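Local atomic coordinates of molybdopterin-guanine dinucleotide biosynthesis protein B (Bacillus subtilis subsp. spizizenii, PDB entry 4OYH), a protein that probably binds GTP, hydrolyses it only weakly, and may act as an adapter for efficient biosynthesis and use of the molybdopterin guanine dinucleotide cofactor. Residues Lys23-Phe26 / Ile27-Ile30; Arg86-Asp90 / Leu91-Ile95; Ala163-Leu166 / Val167-Gln170. The protein carries 2 engineered substitutions. All coordinates share one frame; numbering follows the deposited sequence.

Interaction 1: residues Lys23-Phe26 / Ile27-Ile30; sequences KTTF and IERI. With SO4 (sulfate ion), chain F.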
# COMPACT_ATOMS: atom_id res chain seq x y z
N LYS A 23 14.53 18.45 -0.96
CA LYS A 23 13.92 17.59 0.07
C LYS A 23 14.22 16.12 -0.19
O LYS A 23 14.66 15.44 0.72
CB LYS A 23 12.41 17.78 0.16
CG LYS A 23 11.96 19.09 0.80
CD LYS A 23 10.44 19.18 0.87
CE LYS A 23 9.81 19.29 -0.52
NZ LYS A 23 8.44 18.76 -0.53
N THR A 24 14.01 15.62 -1.42
CA THR A 24 14.12 14.16 -1.60
C THR A 24 15.58 13.69 -1.59
O THR A 24 15.86 12.56 -1.19
CB THR A 24 13.38 13.63 -2.87
OG1 THR A 24 14.30 13.04 -3.78
CG2 THR A 24 12.57 14.70 -3.55
N THR A 25 16.53 14.55 -1.93
CA THR A 25 17.94 14.21 -1.76
C THR A 25 18.30 14.11 -0.30
O THR A 25 18.94 13.18 0.12
CB THR A 25 18.87 15.24 -2.43
OG1 THR A 25 19.13 14.80 -3.76
CG2 THR A 25 20.19 15.35 -1.73
N PHE A 26 17.91 15.10 0.48
CA PHE A 26 18.10 15.02 1.91
C PHE A 26 17.52 13.71 2.50
O PHE A 26 18.23 12.98 3.19
CB PHE A 26 17.47 16.24 2.55
CG PHE A 26 17.78 16.37 3.97
CD1 PHE A 26 19.08 16.30 4.40
CD2 PHE A 26 16.76 16.57 4.90
CE1 PHE A 26 19.36 16.40 5.75
CE2 PHE A 26 17.04 16.69 6.22
CZ PHE A 26 18.33 16.61 6.67
N ILE A 27 16.26 13.42 2.20
CA ILE A 27 15.60 12.19 2.62
C ILE A 27 16.37 10.95 2.17
O ILE A 27 16.57 10.01 2.94
CB ILE A 27 14.13 12.16 2.11
CG1 ILE A 27 13.23 12.97 3.09
CG2 ILE A 27 13.57 10.74 2.02
CD1 ILE A 27 12.21 13.86 2.40
N GLU A 28 16.80 10.97 0.92
CA GLU A 28 17.58 9.88 0.35
C GLU A 28 18.81 9.58 1.16
O GLU A 28 19.07 8.44 1.50
CB GLU A 28 18.01 10.24 -1.05
CG GLU A 28 17.30 9.56 -2.13
CD GLU A 28 18.23 9.37 -3.29
OE1 GLU A 28 18.78 10.39 -3.76
OE2 GLU A 28 18.44 8.19 -3.71
N ARG A 29 19.60 10.63 1.39
CA ARG A 29 20.75 10.54 2.28
C ARG A 29 20.40 9.96 3.64
O ARG A 29 21.09 9.07 4.13
CB ARG A 29 21.38 11.91 2.46
CG ARG A 29 22.80 12.00 1.98
CD ARG A 29 22.88 12.02 0.46
NE ARG A 29 23.76 13.07 -0.05
CZ ARG A 29 23.61 14.38 0.19
NH1 ARG A 29 22.61 14.83 0.94
NH2 ARG A 29 24.47 15.24 -0.33
N ILE A 30 19.31 10.40 4.23
CA ILE A 30 18.88 9.84 5.52
C ILE A 30 18.49 8.38 5.45
O ILE A 30 18.80 7.60 6.36
CB ILE A 30 17.69 10.58 6.07
CG1 ILE A 30 18.04 12.06 6.29
CG2 ILE A 30 17.18 9.88 7.34
CD1 ILE A 30 16.79 12.94 6.41
S SO4 F . 12.37 18.88 -3.75
O1 SO4 F . 11.28 19.27 -4.64
O2 SO4 F . 12.16 17.48 -3.42
O3 SO4 F . 13.68 19.18 -4.32
O4 SO4 F . 12.33 19.64 -2.50

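Interaction 2: residues Arg86-Asp90 / Leu91-Ile95; sequences RRLWD and LTRLI. Engineered in segment 86-90: L88 (natural residue Asn).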
# COMPACT_ATOMS: atom_id res chain seq x y z
N ARG A 86 -8.17 3.78 -1.03
CA ARG A 86 -9.01 4.98 -0.99
C ARG A 86 -9.79 5.12 0.32
O ARG A 86 -10.85 4.53 0.48
CB ARG A 86 -10.00 4.96 -2.16
CG ARG A 86 -9.47 5.59 -3.41
CD ARG A 86 -10.29 5.28 -4.69
NE ARG A 86 -9.51 5.75 -5.84
CZ ARG A 86 -9.31 7.03 -6.13
NH1 ARG A 86 -9.89 7.98 -5.39
NH2 ARG A 86 -8.54 7.37 -7.17
N ARG A 87 -9.26 5.91 1.24
CA ARG A 87 -9.94 6.28 2.49
C ARG A 87 -9.85 7.77 2.75
O ARG A 87 -9.15 8.53 2.06
CB ARG A 87 -9.33 5.57 3.71
CG ARG A 87 -9.21 4.13 3.62
CD ARG A 87 -10.50 3.54 3.26
NE ARG A 87 -10.74 2.21 3.81
CZ ARG A 87 -11.62 1.40 3.27
NH1 ARG A 87 -12.29 1.80 2.18
NH2 ARG A 87 -11.86 0.23 3.81
N LEU A 88 -10.52 8.18 3.81
CA LEU A 88 -10.41 9.55 4.27
C LEU A 88 -9.24 9.54 5.23
O LEU A 88 -9.42 9.50 6.45
CB LEU A 88 -11.71 10.03 4.92
CG LEU A 88 -11.95 11.54 5.04
CD1 LEU A 88 -12.48 11.82 6.43
CD2 LEU A 88 -10.72 12.39 4.78
N TRP A 89 -8.05 9.56 4.63
CA TRP A 89 -6.78 9.54 5.34
C TRP A 89 -6.49 10.86 5.99
O TRP A 89 -6.64 11.90 5.37
CB TRP A 89 -5.61 9.25 4.39
CG TRP A 89 -5.64 7.87 3.86
CD1 TRP A 89 -5.92 7.47 2.58
CD2 TRP A 89 -5.38 6.69 4.59
NE1 TRP A 89 -5.85 6.12 2.48
CE2 TRP A 89 -5.52 5.61 3.71
CE3 TRP A 89 -5.03 6.43 5.93
CZ2 TRP A 89 -5.32 4.28 4.11
CZ3 TRP A 89 -4.83 5.10 6.33
CH2 TRP A 89 -4.98 4.06 5.43
N ASP A 90 -6.07 10.82 7.24
CA ASP A 90 -5.38 11.92 7.84
C ASP A 90 -4.11 11.32 8.42
O ASP A 90 -3.95 10.11 8.40
CB ASP A 90 -6.23 12.65 8.90
CG ASP A 90 -6.99 11.70 9.81
OD1 ASP A 90 -6.36 10.93 10.56
OD2 ASP A 90 -8.24 11.75 9.80
N LEU A 91 -3.22 12.19 8.90
CA LEU A 91 -1.87 11.82 9.27
C LEU A 91 -1.85 10.84 10.42
O LEU A 91 -1.01 9.95 10.45
CB LEU A 91 -1.06 13.06 9.65
CG LEU A 91 0.38 12.75 10.05
CD1 LEU A 91 1.08 11.81 9.05
CD2 LEU A 91 1.18 14.06 10.17
N THR A 92 -2.79 10.99 11.33
CA THR A 92 -2.91 10.10 12.49
C THR A 92 -3.13 8.65 12.10
O THR A 92 -2.46 7.73 12.60
CB THR A 92 -4.06 10.57 13.39
OG1 THR A 92 -3.60 11.66 14.18
CG2 THR A 92 -4.54 9.48 14.30
N ARG A 93 -4.10 8.43 11.24
CA ARG A 93 -4.37 7.11 10.71
C ARG A 93 -3.21 6.57 9.87
O ARG A 93 -2.94 5.36 9.90
CB ARG A 93 -5.65 7.14 9.90
CG ARG A 93 -6.89 7.17 10.80
CD ARG A 93 -8.15 7.06 10.01
NE ARG A 93 -8.70 8.37 9.68
CZ ARG A 93 -9.79 8.90 10.25
NH1 ARG A 93 -10.48 8.24 11.19
NH2 ARG A 93 -10.19 10.11 9.87
N LEU A 94 -2.51 7.44 9.15
CA LEU A 94 -1.37 6.94 8.38
C LEU A 94 -0.28 6.47 9.34
O LEU A 94 0.36 5.47 9.07
CB LEU A 94 -0.81 7.99 7.41
CG LEU A 94 -1.81 8.36 6.30
CD1 LEU A 94 -1.51 9.73 5.77
CD2 LEU A 94 -1.81 7.33 5.16
N ILE A 95 -0.14 7.13 10.49
CA ILE A 95 0.89 6.74 11.43
C ILE A 95 0.51 5.41 12.10
O ILE A 95 1.36 4.55 12.26
CB ILE A 95 1.16 7.86 12.46
CG1 ILE A 95 1.87 9.01 11.75
CG2 ILE A 95 2.07 7.38 13.57
CD1 ILE A 95 2.10 10.23 12.59

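Interaction 3: residues Ala163-Leu166 / Val167-Gln170; sequences AVDL and VLSQ. Engineered in segment 163-166: L166 (natural residue Phe).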
# COMPACT_ATOMS: atom_id res chain seq x y z
N ALA A 163 23.68 17.28 9.63
CA ALA A 163 22.25 17.50 9.50
C ALA A 163 21.53 16.21 9.23
O ALA A 163 20.45 16.03 9.74
CB ALA A 163 21.95 18.54 8.41
N VAL A 164 22.09 15.30 8.43
CA VAL A 164 21.40 14.02 8.30
C VAL A 164 21.60 13.20 9.58
O VAL A 164 20.71 12.43 9.96
CB VAL A 164 21.83 13.19 7.05
CG1 VAL A 164 22.44 14.05 5.95
CG2 VAL A 164 22.72 12.05 7.44
N ASP A 165 22.74 13.38 10.25
CA ASP A 165 23.03 12.67 11.52
C ASP A 165 22.12 13.20 12.64
O ASP A 165 21.73 12.46 13.54
CB ASP A 165 24.50 12.84 11.94
CG ASP A 165 25.47 11.92 11.16
OD1 ASP A 165 25.02 10.96 10.49
OD2 ASP A 165 26.70 12.15 11.23
N LEU A 166 21.77 14.48 12.56
CA LEU A 166 20.87 15.06 13.53
C LEU A 166 19.52 14.39 13.36
O LEU A 166 18.85 14.12 14.33
CB LEU A 166 20.79 16.59 13.36
CG LEU A 166 19.81 17.34 14.26
CD1 LEU A 166 20.21 18.77 14.40
CD2 LEU A 166 18.40 17.34 13.73
N VAL A 167 19.12 14.09 12.14
CA VAL A 167 17.80 13.53 11.98
C VAL A 167 17.76 12.10 12.51
O VAL A 167 16.79 11.68 13.13
CB VAL A 167 17.33 13.56 10.52
CG1 VAL A 167 15.99 12.85 10.39
CG2 VAL A 167 17.20 14.97 10.04
N LEU A 168 18.85 11.38 12.30
CA LEU A 168 18.90 9.98 12.67
C LEU A 168 18.94 9.81 14.16
O LEU A 168 18.40 8.84 14.72
CB LEU A 168 20.10 9.31 12.01
CG LEU A 168 19.90 9.08 10.51
CD1 LEU A 168 21.21 8.97 9.78
CD2 LEU A 168 19.12 7.83 10.33
N SER A 169 19.55 10.76 14.83
CA SER A 169 19.65 10.64 16.27
C SER A 169 18.26 10.84 16.84
O SER A 169 17.91 10.21 17.85
CB SER A 169 20.68 11.63 16.86
OG SER A 169 20.09 12.89 17.15
N GLN A 170 17.44 11.67 16.19
CA GLN A 170 16.10 11.92 16.71
C GLN A 170 15.22 10.74 16.37
O GLN A 170 14.30 10.42 17.10
CB GLN A 170 15.47 13.20 16.13
CG GLN A 170 16.32 14.47 16.26
CD GLN A 170 16.72 14.76 17.67
OE1 GLN A 170 15.89 15.05 18.52
NE2 GLN A 170 18.00 14.67 17.93

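Interaction 1: residues Lys23-Phe26 / Ile27-Ile30
K23 accepts the amide of I27 across the first turn of helix 23-35: K23 O and I27 N are 3.0 Å apart with an N-H...O angle of 175°. K23 and T24 end the P-loop (Walker A) motif, which probably binds GTP, and begin the helix. In the crystal a sulfate, probably from the crystallisation liquor, occupies a position consistent with a nucleotide phosphate; K23 N donates to its O4 at 2.9 Å, and the amides of N20 and G22 join in, so the positive end of the helix would help to hold the anion. T24 O takes E28 N at 2.8 Å. T25 and R29 run alongside each other, with T25 CG2 over a face of the guanidinium, 3.6 Å from NH1. F26 has CG anti to the backbone N (chi1 -171°), which carries its ring across to I30; I30 CD1 lies over one face in a CH-pi contact, 3.9 Å from the F26 ring centroid and 17° off the normal. Replacing F26 by alanine is likely to open a gap toward V15 and helix 161-171 and to leave I30 CD1 without its aromatic face. I30 also touches the backbone, its CG1 lying 3.2 Å from F26 O.

Interaction 2: residues Arg86-Asp90 / Leu91-Ile95
D90 O accepts L94 N at 3.1 Å, the first main-chain turn of helix 91-100, and D90 itself is the N-cap. Its side chain supplies the capping bond: R93 N points at D90 OD1 almost straight (169°), although at 3.4 Å the bond is weak. The first torsion explains the reach, because chi1 of 43° sets CG between the backbone N and the carbonyl carbon and folds the carboxylate back over the helix start. D90 OD2 forms a salt bridge with R93 NH2 at 2.5 Å; the hydrogen bond within it is weak and bent, and the carboxylate and guanidinium planes are 37° apart, so charge attraction probably matters more than hydrogen-bond geometry. The helix end and R93 together would favour a charged D90.

W89 and L94 cross at about a right angle. L94 CD2 sits over one indole face, 3.4 Å from W89 CE3, while R87 CB covers the opposite face. W89 NE1 donates to A85 O, which helps fix the ring's rotation. Both W89 and L94 also pack on L81 of the second subunit, where the antiparallel ladder through R86 continues between chains. At the indole edge, near the ring plane, R93 O lies 4.0 Å from W89 CZ3.

Interaction 3: residues Ala163-Leu166 / Val167-Gln170
V164 and L168, one turn apart on helix 161-171, lie alongside each other and point the same way, with V164 CG2 4.2 Å from L168 CD1. L168 also lays this methyl against the backbone: CD1 is 3.5 Å from V164 O, the oxygen that accepts L168 N at 3.2 Å. V167 also puts one branch against a carbonyl: V167 CG2, beside its own backbone N, is 3.4 Å from A163 O. The amide of V167 is divided between the carbonyls of A163 and V164, both bonds being weak.

S169 and Q170 curl back on the backbone oxygen of L166, an engineered leucine that replaces a natural phenylalanine. S169 holds OG between its backbone N and carbonyl carbon (chi1 87°), and this rotation swings the hydroxyl toward the preceding turn, where OG donates weakly to L166 O at 3.3 Å. Q170 starts with CG anti to its carbonyl carbon and bends at chi2 (-56°), so that its chain doubles back: CG passes 3.2 Å from L166 O, and NE2 makes a weak bond to S169 OG at 2.9 Å. L166 O therefore meets a hydroxyl, a methylene and the weakly bonded backbone N of Q170. D165 directs its carboxylate elsewhere, to a salt bridge with K33 of helix 23-35.

The helix has two sets of partners: V164, V167 and L168 pack on helix 23-35, whereas A163 and L166 rest on F156 of strand 155-156, and L166 and Q170 reach I137 of strand 136-141.

Interactions 1 and 3 belong to neighbouring helices that touch directly: F26 CZ lies 3.9 Å from V167 CG2, and the centres of the two contacts are about 12 Å apart. Each is partly buried; mostly apolar groups meet the partner helix, with the D165-K33 salt bridge added to the joint. Interaction 1 differs in starting at an anion site held by backbone amides. Interaction 2 lies across the chain's centre from both, about 13 Å from either by nearest atoms. It is a surface contact set apart by its charged N-cap and salt bridge, the indole-leucine packing being its apolar part. Interactions 1 and 2 both meet the second subunit, whereas 163-170 touches no other chain of the assembly.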